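Local structure of Rab3 interacting molecule variant 2 (Drosophila melanogaster, 4TS6) at residues R11-L16 with A126-L131; A48-L53 with F79-L84; G91-V96 with E112-L117. The protein probably acts at the presynaptic active zone as a Rab3-interacting protein that helps control synaptic vesicle release, and is represented here by its C2A domain. All blocks are in the same frame, centred on the assembly; numbering follows the deposited sequence.

Contact 1: R11-L16 with A126-L131; sequences RLQLKL and AEWYQL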
loop_
_atom_site.group_PDB
_atom_site.type_symbol
_atom_site.label_atom_id
_atom_site.label_comp_id
_atom_site.label_asym_id
_atom_site.label_seq_id
_atom_site.Cartn_x
_atom_site.Cartn_y
_atom_site.Cartn_z
ATOM N N ARG A 11 -4.801 6.803 7.926
ATOM C CA ARG A 11 -5.437 6.315 6.712
ATOM C C ARG A 11 -4.525 6.534 5.513
ATOM O O ARG A 11 -3.592 7.349 5.561
ATOM C CB ARG A 11 -6.792 7.008 6.507
ATOM C CG ARG A 11 -6.726 8.481 6.731
ATOM C CD ARG A 11 -8.094 9.154 6.627
ATOM N NE ARG A 11 -7.964 10.605 6.762
ATOM C CZ ARG A 11 -7.677 11.228 7.903
ATOM N NH1 ARG A 11 -7.485 10.529 9.016
ATOM N NH2 ARG A 11 -7.570 12.550 7.930
ATOM N N LEU A 12 -4.799 5.798 4.444
ATOM C CA LEU A 12 -3.924 5.742 3.292
ATOM C C LEU A 12 -4.731 6.153 2.069
ATOM O O LEU A 12 -5.909 5.816 1.973
ATOM C CB LEU A 12 -3.438 4.307 3.120
ATOM C CG LEU A 12 -2.642 3.965 1.869
ATOM C CD1 LEU A 12 -1.258 4.576 1.957
ATOM C CD2 LEU A 12 -2.547 2.459 1.720
ATOM N N GLN A 13 -4.111 6.881 1.143
ATOM C CA GLN A 13 -4.802 7.293 -0.089
ATOM C C GLN A 13 -4.231 6.499 -1.251
ATOM O O GLN A 13 -3.033 6.571 -1.519
ATOM C CB GLN A 13 -4.615 8.789 -0.347
ATOM C CG GLN A 13 -5.343 9.297 -1.605
ATOM C CD GLN A 13 -5.234 10.796 -1.769
ATOM O OE1 GLN A 13 -4.167 11.377 -1.584
ATOM N NE2 GLN A 13 -6.341 11.430 -2.101
ATOM N N LEU A 14 -5.080 5.729 -1.924
ATOM C CA LEU A 14 -4.641 4.802 -2.973
ATOM C C LEU A 14 -5.444 5.048 -4.234
ATOM O O LEU A 14 -6.613 5.388 -4.142
ATOM C CB LEU A 14 -4.947 3.359 -2.568
ATOM C CG LEU A 14 -4.202 2.617 -1.477
ATOM C CD1 LEU A 14 -4.830 1.253 -1.274
ATOM C CD2 LEU A 14 -2.756 2.466 -1.867
ATOM N N LYS A 15 -4.827 4.846 -5.402
ATOM C CA LYS A 15 -5.560 4.801 -6.671
ATOM C C LYS A 15 -5.340 3.425 -7.272
ATOM O O LYS A 15 -4.213 2.947 -7.330
ATOM C CB LYS A 15 -5.058 5.863 -7.652
ATOM C CG LYS A 15 -5.179 7.284 -7.146
ATOM C CD LYS A 15 -4.370 8.254 -7.998
ATOM C CE LYS A 15 -4.942 8.404 -9.395
ATOM N NZ LYS A 15 -4.050 9.185 -10.304
ATOM N N LEU A 16 -6.418 2.777 -7.700
ATOM C CA LEU A 16 -6.311 1.471 -8.339
ATOM C C LEU A 16 -6.948 1.540 -9.709
ATOM O O LEU A 16 -8.106 1.932 -9.828
ATOM C CB LEU A 16 -7.028 0.399 -7.510
ATOM C CG LEU A 16 -6.510 0.121 -6.101
ATOM C CD1 LEU A 16 -7.198 -1.108 -5.555
ATOM C CD2 LEU A 16 -5.003 -0.068 -6.109
ATOM N N ALA A 126 -8.749 8.292 -6.778
ATOM C CA ALA A 126 -8.100 8.317 -5.472
ATOM C C ALA A 126 -9.146 8.054 -4.398
ATOM O O ALA A 126 -10.215 8.655 -4.415
ATOM C CB ALA A 126 -7.431 9.641 -5.240
ATOM N N GLU A 127 -8.854 7.134 -3.489
ATOM C CA GLU A 127 -9.779 6.808 -2.408
ATOM C C GLU A 127 -9.013 6.709 -1.094
ATOM O O GLU A 127 -7.826 6.437 -1.104
ATOM C CB GLU A 127 -10.466 5.474 -2.691
ATOM C CG GLU A 127 -11.366 5.470 -3.913
ATOM C CD GLU A 127 -12.145 4.170 -4.043
ATOM O OE1 GLU A 127 -11.999 3.303 -3.150
ATOM O OE2 GLU A 127 -12.901 4.020 -5.033
ATOM N N TRP A 128 -9.694 6.924 0.028
ATOM C CA TRP A 128 -9.050 6.822 1.330
ATOM C C TRP A 128 -9.473 5.570 2.080
ATOM O O TRP A 128 -10.656 5.242 2.144
ATOM C CB TRP A 128 -9.368 8.044 2.175
ATOM C CG TRP A 128 -8.717 9.295 1.690
ATOM C CD1 TRP A 128 -9.231 10.200 0.796
ATOM C CD2 TRP A 128 -7.441 9.806 2.090
ATOM N NE1 TRP A 128 -8.339 11.232 0.611
ATOM C CE2 TRP A 128 -7.241 11.021 1.406
ATOM C CE3 TRP A 128 -6.444 9.349 2.965
ATOM C CZ2 TRP A 128 -6.078 11.779 1.557
ATOM C CZ3 TRP A 128 -5.292 10.111 3.123
ATOM C CH2 TRP A 128 -5.120 11.309 2.423
ATOM N N TYR A 129 -8.495 4.875 2.657
ATOM C CA TYR A 129 -8.766 3.641 3.376
ATOM C C TYR A 129 -8.214 3.704 4.787
ATOM O O TYR A 129 -7.051 4.070 4.998
ATOM C CB TYR A 129 -8.116 2.472 2.646
ATOM C CG TYR A 129 -8.658 2.259 1.256
ATOM C CD1 TYR A 129 -8.129 2.938 0.172
ATOM C CD2 TYR A 129 -9.699 1.375 1.030
ATOM C CE1 TYR A 129 -8.628 2.742 -1.109
ATOM C CE2 TYR A 129 -10.197 1.170 -0.237
ATOM C CZ TYR A 129 -9.659 1.852 -1.301
ATOM O OH TYR A 129 -10.165 1.640 -2.560
ATOM N N GLN A 130 -9.044 3.318 5.745
ATOM C CA GLN A 130 -8.664 3.329 7.150
ATOM C C GLN A 130 -7.614 2.249 7.371
ATOM O O GLN A 130 -7.800 1.115 6.937
ATOM C CB GLN A 130 -9.891 3.024 8.005
ATOM C CG GLN A 130 -9.730 3.398 9.449
ATOM C CD GLN A 130 -9.567 4.894 9.624
ATOM O OE1 GLN A 130 -10.174 5.687 8.899
ATOM N NE2 GLN A 130 -8.733 5.290 10.579
ATOM N N LEU A 131 -6.502 2.588 8.012
ATOM C CA LEU A 131 -5.504 1.559 8.309
ATOM C C LEU A 131 -6.102 0.614 9.352
ATOM O O LEU A 131 -6.802 1.059 10.265
ATOM C CB LEU A 131 -4.208 2.177 8.836
ATOM C CG LEU A 131 -3.320 2.901 7.821
ATOM C CD1 LEU A 131 -2.081 3.475 8.497
ATOM C CD2 LEU A 131 -2.892 1.962 6.725
HETATM O O HOH W 1 -8.706 2.984 -4.690
#
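Gln13 and Trp128 carry this contact by lying one over the other on the same face of the sheet. Gln13 has CG anti to its backbone N (chi1 -179°) and an extended chain, so its aliphatic part and its amide run across the indole. Its CB sits almost on the normal of the six-membered ring, 3.6 Å from the centroid, a CH-pi contact. Farther out, the amide plane is tilted 28° from the ring and stacked on it, with Gln13 CD 3.6 Å from Trp128 CZ2. Gln13 NE2 and Trp128 NE1, both donors, come close without bonding. An alanine in place of Gln13 would lack the amide stacked on the indole, and Trp128 would probably be held less firmly over the strand. Arg11 crosses the indole obliquely, its CG 3.9 Å from Trp128 CE3; the guanidinium, farther off, offers at most a weak cation-pi attraction.

Beneath these side chains, strands 11-16 and 126-130 pair antiparallel at the edge of one four-stranded sheet of the C2 beta-sandwich, strand 123-130 being outermost. Leu12 with Tyr129 and Leu14 with Glu127 are the hydrogen-bonded pairs. Tyr129 N to Leu12 O, at 2.8 Å, runs nearly along the carbonyl axis, whereas Leu12 N approaches Tyr129 O in the carbonyl plane.

On the other face, facing the second sheet, Leu14 meets Tyr129 at about a right angle, with Leu14 CD1 4.0 Å from Tyr129 CD1. Tyr129 has CG anti to its carbonyl carbon (chi1 -62°), and the ring extends toward Glu127, whose OE1 lies 2.5 Å from Tyr129 OH. His120 NE2 hydrogen-bonds the same hydroxyl. A water in the plane of the Tyr129 ring joins Tyr129 OH to Leu14 O, donating to the carbonyl, which also accepts from Glu127 N.

Contact 2: A48-L53 with F79-L84; sequences AKVFLL and FVYSGL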
loop_
_atom_site.group_PDB
_atom_site.type_symbol
_atom_site.label_atom_id
_atom_site.label_comp_id
_atom_site.label_asym_id
_atom_site.label_seq_id
_atom_site.Cartn_x
_atom_site.Cartn_y
_atom_site.Cartn_z
ATOM N N ALA A 48 5.823 1.668 2.528
ATOM C CA ALA A 48 4.759 0.703 2.355
ATOM C C ALA A 48 5.247 -0.478 1.559
ATOM O O ALA A 48 6.123 -0.350 0.706
ATOM C CB ALA A 48 3.556 1.349 1.679
ATOM N N LYS A 49 4.692 -1.643 1.861
ATOM C CA LYS A 49 4.962 -2.818 1.069
ATOM C C LYS A 49 3.641 -3.237 0.454
ATOM O O LYS A 49 2.594 -3.122 1.088
ATOM C CB LYS A 49 5.516 -3.938 1.959
ATOM C CG LYS A 49 6.912 -4.386 1.579
ATOM C CD LYS A 49 7.814 -4.622 2.785
ATOM C CE LYS A 49 7.480 -5.895 3.545
ATOM N NZ LYS A 49 8.579 -6.261 4.508
ATOM N N VAL A 50 3.676 -3.722 -0.783
ATOM C CA VAL A 50 2.437 -4.145 -1.441
ATOM C C VAL A 50 2.653 -5.544 -1.983
ATOM O O VAL A 50 3.706 -5.827 -2.564
ATOM C CB VAL A 50 2.100 -3.236 -2.625
ATOM C CG1 VAL A 50 0.748 -3.614 -3.242
ATOM C CG2 VAL A 50 2.097 -1.781 -2.185
ATOM N N PHE A 51 1.665 -6.420 -1.788
ATOM C CA PHE A 51 1.708 -7.760 -2.373
ATOM C C PHE A 51 0.417 -8.001 -3.103
ATOM O O PHE A 51 -0.633 -7.535 -2.652
ATOM C CB PHE A 51 1.820 -8.819 -1.279
ATOM C CG PHE A 51 3.205 -8.998 -0.756
ATOM C CD1 PHE A 51 3.673 -8.212 0.281
ATOM C CD2 PHE A 51 4.039 -9.956 -1.303
ATOM C CE1 PHE A 51 4.970 -8.382 0.770
ATOM C CE2 PHE A 51 5.327 -10.137 -0.824
ATOM C CZ PHE A 51 5.787 -9.345 0.213
ATOM N N LEU A 52 0.470 -8.734 -4.212
ATOM C CA LEU A 52 -0.780 -9.183 -4.838
ATOM C C LEU A 52 -0.968 -10.638 -4.467
ATOM O O LEU A 52 -0.397 -11.524 -5.112
ATOM C CB LEU A 52 -0.722 -9.023 -6.359
ATOM C CG LEU A 52 -1.975 -9.441 -7.129
ATOM C CD1 LEU A 52 -3.154 -8.558 -6.710
ATOM C CD2 LEU A 52 -1.731 -9.335 -8.616
ATOM N N LEU A 53 -1.754 -10.885 -3.419
ATOM C CA LEU A 53 -1.887 -12.228 -2.848
ATOM C C LEU A 53 -2.789 -13.090 -3.730
ATOM O O LEU A 53 -3.655 -12.550 -4.423
ATOM C CB LEU A 53 -2.446 -12.149 -1.422
ATOM C CG LEU A 53 -1.633 -11.348 -0.411
ATOM C CD1 LEU A 53 -2.321 -11.419 0.939
ATOM C CD2 LEU A 53 -0.248 -11.922 -0.321
ATOM N N PHE A 79 2.923 1.387 -8.918
ATOM C CA PHE A 79 3.441 0.045 -9.164
ATOM C C PHE A 79 2.543 -0.634 -10.184
ATOM O O PHE A 79 1.355 -0.329 -10.272
ATOM C CB PHE A 79 3.455 -0.773 -7.871
ATOM C CG PHE A 79 4.303 -0.168 -6.774
ATOM C CD1 PHE A 79 5.671 -0.002 -6.947
ATOM C CD2 PHE A 79 3.730 0.211 -5.570
ATOM C CE1 PHE A 79 6.457 0.557 -5.932
ATOM C CE2 PHE A 79 4.504 0.761 -4.553
ATOM C CZ PHE A 79 5.872 0.933 -4.738
ATOM N N VAL A 80 3.108 -1.553 -10.957
ATOM C CA VAL A 80 2.337 -2.226 -12.000
ATOM C C VAL A 80 2.441 -3.740 -11.827
ATOM O O VAL A 80 3.529 -4.262 -11.578
ATOM C CB VAL A 80 2.836 -1.820 -13.405
ATOM C CG1 VAL A 80 2.114 -2.608 -14.475
ATOM C CG2 VAL A 80 2.622 -0.338 -13.627
ATOM N N TYR A 81 1.307 -4.431 -11.919
ATOM C CA TYR A 81 1.284 -5.892 -11.919
ATOM C C TYR A 81 0.808 -6.344 -13.283
ATOM O O TYR A 81 -0.287 -5.980 -13.688
ATOM C CB TYR A 81 0.321 -6.409 -10.855
ATOM C CG TYR A 81 0.836 -6.235 -9.448
ATOM C CD1 TYR A 81 1.786 -7.108 -8.929
ATOM C CD2 TYR A 81 0.376 -5.208 -8.638
ATOM C CE1 TYR A 81 2.271 -6.961 -7.632
ATOM C CE2 TYR A 81 0.859 -5.050 -7.326
ATOM C CZ TYR A 81 1.809 -5.933 -6.841
ATOM O OH TYR A 81 2.295 -5.805 -5.555
ATOM N N SER A 82 1.610 -7.148 -13.972
ATOM C CA SER A 82 1.350 -7.501 -15.367
ATOM C C SER A 82 0.788 -8.907 -15.553
ATOM O O SER A 82 0.752 -9.705 -14.613
ATOM C CB SER A 82 2.646 -7.358 -16.171
ATOM O OG SER A 82 3.183 -6.061 -16.005
ATOM N N GLY A 83 0.336 -9.209 -16.768
ATOM C CA GLY A 83 -0.138 -10.550 -17.088
ATOM C C GLY A 83 -1.459 -10.928 -16.436
ATOM O O GLY A 83 -1.674 -12.095 -16.089
ATOM N N LEU A 84 -2.369 -9.962 -16.322
ATOM C CA LEU A 84 -3.638 -10.179 -15.618
ATOM C C LEU A 84 -4.864 -9.788 -16.445
ATOM O O LEU A 84 -4.964 -8.647 -16.893
ATOM C CB LEU A 84 -3.638 -9.357 -14.318
ATOM C CG LEU A 84 -2.597 -9.794 -13.286
ATOM C CD1 LEU A 84 -2.389 -8.742 -12.204
ATOM C CD2 LEU A 84 -3.004 -11.125 -12.667
#
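Phe79, at the start of the second segment, approaches Val50 obliquely: its CE2 lies 4.2 Å from Val50 CG2, the methyl anti to the carbonyl carbon of Val50. Two residues on, Tyr81 makes the main contact. With CG anti to its own carbonyl carbon (chi1 -73°), it reaches across to the strand 48-53 backbone. Leu52 CB sits over one face of the ring, 4.0 Å from its centroid and 16° off the normal, a CH-pi contact between side chains that lie alongside one another and run in opposite senses, each extending from its own strand toward the other. Val50 CG1 comes to the edge of the same ring, 3.5 Å from Tyr81 OH. That hydroxyl also lies 3.3 Å from Val50 O, but at an angle too poor for a hydrogen bond; its polar partner is Ser60 O. After the turn through Gly83, Leu84 points back, and its CD1 meets Leu52 CD2 tip to tip at 3.7 Å. The strand axes are 9.5 Å apart and inclined by 13°, evidence of packing between layers. Strand 74-81, outermost in one sheet of the C2 sandwich, thus faces strand 46-53 of the other, with Leu29 of strand 24-33 and Leu94 of strand 93-100 also packed against Val50.

Contact 3: G91-V96 with E112-L117; sequences GRLLEV and EVVIDL
Four bonds satisfy the backbone N and O of Leu94, Val96, Val113 and Ile115. Ile115 N reaches Leu94 O at 2.8 Å and Leu94 N returns to Ile115 O; Val113 N meets Val96 O at 2.8 Å, and Val96 N binds Val113 O with a nearly straight N-H...O angle of 169°. Leu94 O takes a second, softer approach from Val114 CA, a CA-H...O contact of 3.3 Å. This ladder is the antiparallel hairpin of strands 93-100 and 108-116, the latter outermost in its sheet of the C2 sandwich. Past the ladder the pairing loosens: Leu117 N gives Arg92 O only a weak bond of 3.5 Å. A water adds to it, accepting from Gly91 N and lying within donating range of Arg92 O and Asp116 OD1, with more acceptors around it than protons to serve them.

On the face carrying Leu93, Glu95 and Val114, Leu93 CD1 packs on Val114 CG1 at 4.0 Å, and Glu95 CG runs alongside Val114 CG2. The Glu95 carboxylate forms a salt bridge with Arg56, which probably eases the repulsion from Glu112, whose OE2 is 4.6 Å from Glu95 OE1.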
loop_
_atom_site.group_PDB
_atom_site.type_symbol
_atom_site.label_atom_id
_atom_site.label_comp_id
_atom_site.label_asym_id
_atom_site.label_seq_id
_atom_site.Cartn_x
_atom_site.Cartn_y
_atom_site.Cartn_z
ATOM N N GLY A 91 -10.691 -13.197 -6.455
ATOM C CA GLY A 91 -10.129 -14.146 -5.515
ATOM C C GLY A 91 -8.755 -13.706 -5.035
ATOM O O GLY A 91 -8.228 -14.242 -4.050
ATOM N N ARG A 92 -8.175 -12.720 -5.710
ATOM C CA ARG A 92 -6.918 -12.147 -5.231
ATOM C C ARG A 92 -7.127 -10.945 -4.323
ATOM O O ARG A 92 -8.189 -10.313 -4.339
ATOM C CB ARG A 92 -6.002 -11.773 -6.391
ATOM C CG ARG A 92 -5.758 -12.926 -7.322
ATOM C CD ARG A 92 -4.453 -12.751 -8.046
ATOM N NE ARG A 92 -4.475 -13.526 -9.280
ATOM C CZ ARG A 92 -3.417 -13.732 -10.056
ATOM N NH1 ARG A 92 -2.235 -13.223 -9.715
ATOM N NH2 ARG A 92 -3.550 -14.450 -11.167
ATOM N N LEU A 93 -6.108 -10.640 -3.520
ATOM C CA LEU A 93 -6.190 -9.532 -2.570
ATOM C C LEU A 93 -4.997 -8.625 -2.783
ATOM O O LEU A 93 -3.886 -9.105 -2.952
ATOM C CB LEU A 93 -6.156 -10.047 -1.132
ATOM C CG LEU A 93 -7.290 -10.959 -0.679
ATOM C CD1 LEU A 93 -7.079 -11.370 0.768
ATOM C CD2 LEU A 93 -8.612 -10.261 -0.832
ATOM N N LEU A 94 -5.219 -7.315 -2.784
ATOM C CA LEU A 94 -4.084 -6.393 -2.750
ATOM C C LEU A 94 -3.834 -6.055 -1.284
ATOM O O LEU A 94 -4.707 -5.515 -0.611
ATOM C CB LEU A 94 -4.382 -5.114 -3.533
ATOM C CG LEU A 94 -3.170 -4.209 -3.777
ATOM C CD1 LEU A 94 -2.278 -4.848 -4.811
ATOM C CD2 LEU A 94 -3.604 -2.818 -4.221
ATOM N N GLU A 95 -2.650 -6.391 -0.783
ATOM C CA GLU A 95 -2.337 -6.210 0.635
ATOM C C GLU A 95 -1.283 -5.124 0.718
ATOM O O GLU A 95 -0.154 -5.314 0.257
ATOM C CB GLU A 95 -1.792 -7.520 1.232
ATOM C CG GLU A 95 -1.566 -7.490 2.759
ATOM C CD GLU A 95 -0.657 -8.616 3.243
ATOM O OE1 GLU A 95 -1.140 -9.535 3.964
ATOM O OE2 GLU A 95 0.549 -8.572 2.906
ATOM N N VAL A 96 -1.661 -3.977 1.275
ATOM C CA VAL A 96 -0.745 -2.851 1.418
ATOM C C VAL A 96 -0.467 -2.692 2.902
ATOM O O VAL A 96 -1.388 -2.490 3.701
ATOM C CB VAL A 96 -1.367 -1.536 0.893
ATOM C CG1 VAL A 96 -0.356 -0.384 1.038
ATOM C CG2 VAL A 96 -1.827 -1.683 -0.570
ATOM N N GLU A 112 -2.487 -1.746 7.899
ATOM C CA GLU A 112 -2.610 -2.383 6.602
ATOM C C GLU A 112 -3.948 -2.018 5.987
ATOM O O GLU A 112 -4.891 -1.651 6.690
ATOM C CB GLU A 112 -2.521 -3.919 6.742
ATOM C CG GLU A 112 -3.717 -4.502 7.510
ATOM C CD GLU A 112 -3.782 -6.015 7.464
ATOM O OE1 GLU A 112 -4.860 -6.576 7.784
ATOM O OE2 GLU A 112 -2.758 -6.643 7.122
ATOM N N VAL A 113 -3.996 -2.085 4.661
ATOM C CA VAL A 113 -5.234 -1.935 3.915
ATOM C C VAL A 113 -5.245 -3.128 2.995
ATOM O O VAL A 113 -4.276 -3.374 2.275
ATOM C CB VAL A 113 -5.251 -0.627 3.100
ATOM C CG1 VAL A 113 -6.421 -0.614 2.124
ATOM C CG2 VAL A 113 -5.348 0.585 4.032
ATOM N N VAL A 114 -6.313 -3.911 3.062
ATOM C CA VAL A 114 -6.410 -5.090 2.219
ATOM C C VAL A 114 -7.612 -4.934 1.309
ATOM O O VAL A 114 -8.735 -4.705 1.774
ATOM C CB VAL A 114 -6.528 -6.382 3.047
ATOM C CG1 VAL A 114 -6.603 -7.588 2.126
ATOM C CG2 VAL A 114 -5.328 -6.525 3.955
ATOM N N ILE A 115 -7.377 -5.027 0.010
ATOM C CA ILE A 115 -8.468 -4.806 -0.935
ATOM C C ILE A 115 -8.897 -6.097 -1.617
ATOM O O ILE A 115 -8.066 -6.812 -2.163
ATOM C CB ILE A 115 -8.104 -3.712 -1.948
ATOM C CG1 ILE A 115 -8.032 -2.358 -1.206
ATOM C CG2 ILE A 115 -9.145 -3.640 -3.054
ATOM C CD1 ILE A 115 -7.440 -1.223 -2.011
ATOM N N ASP A 116 -10.194 -6.402 -1.541
ATOM C CA ASP A 116 -10.777 -7.553 -2.235
ATOM C C ASP A 116 -11.070 -7.121 -3.677
ATOM O O ASP A 116 -12.093 -6.499 -3.952
ATOM C CB ASP A 116 -12.065 -8.004 -1.528
ATOM C CG ASP A 116 -12.494 -9.430 -1.906
ATOM O OD1 ASP A 116 -12.118 -9.923 -2.996
ATOM O OD2 ASP A 116 -13.223 -10.057 -1.103
ATOM N N LEU A 117 -10.167 -7.445 -4.594
ATOM C CA LEU A 117 -10.215 -6.862 -5.935
ATOM C C LEU A 117 -11.448 -7.280 -6.713
ATOM O O LEU A 117 -11.860 -6.588 -7.634
ATOM C CB LEU A 117 -8.955 -7.208 -6.717
ATOM C CG LEU A 117 -7.688 -6.629 -6.100
ATOM C CD1 LEU A 117 -6.458 -7.276 -6.689
ATOM C CD2 LEU A 117 -7.676 -5.138 -6.350
HETATM O O HOH W 2 -10.775 -10.850 -4.913
#

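Contacts 1 and 3 are pairings within the two opposed sheets of the sandwich, and contact 2 bridges between those sheets. The centres of contacts 1 and 3 are 12 Å apart, and their inward-facing side chains pack together: Leu16 CD1 meets Ile115 CD1 at 3.6 Å, Tyr129 CB meets Val113 CG1 at 3.6 Å, and Leu12 CD2 packs on Val96 CG1. Contact 2 lies about 10 Å from contact 3, centre to centre, and shares a sheet with it, strand 46-53 beside strand 93-100, with probable backbone hydrogen bonds from Leu53 N to Leu93 O (2.8 Å) and from Phe51 N to Glu95 O. Contacts 1 and 2 do not touch, their nearest atoms being about 6 Å apart.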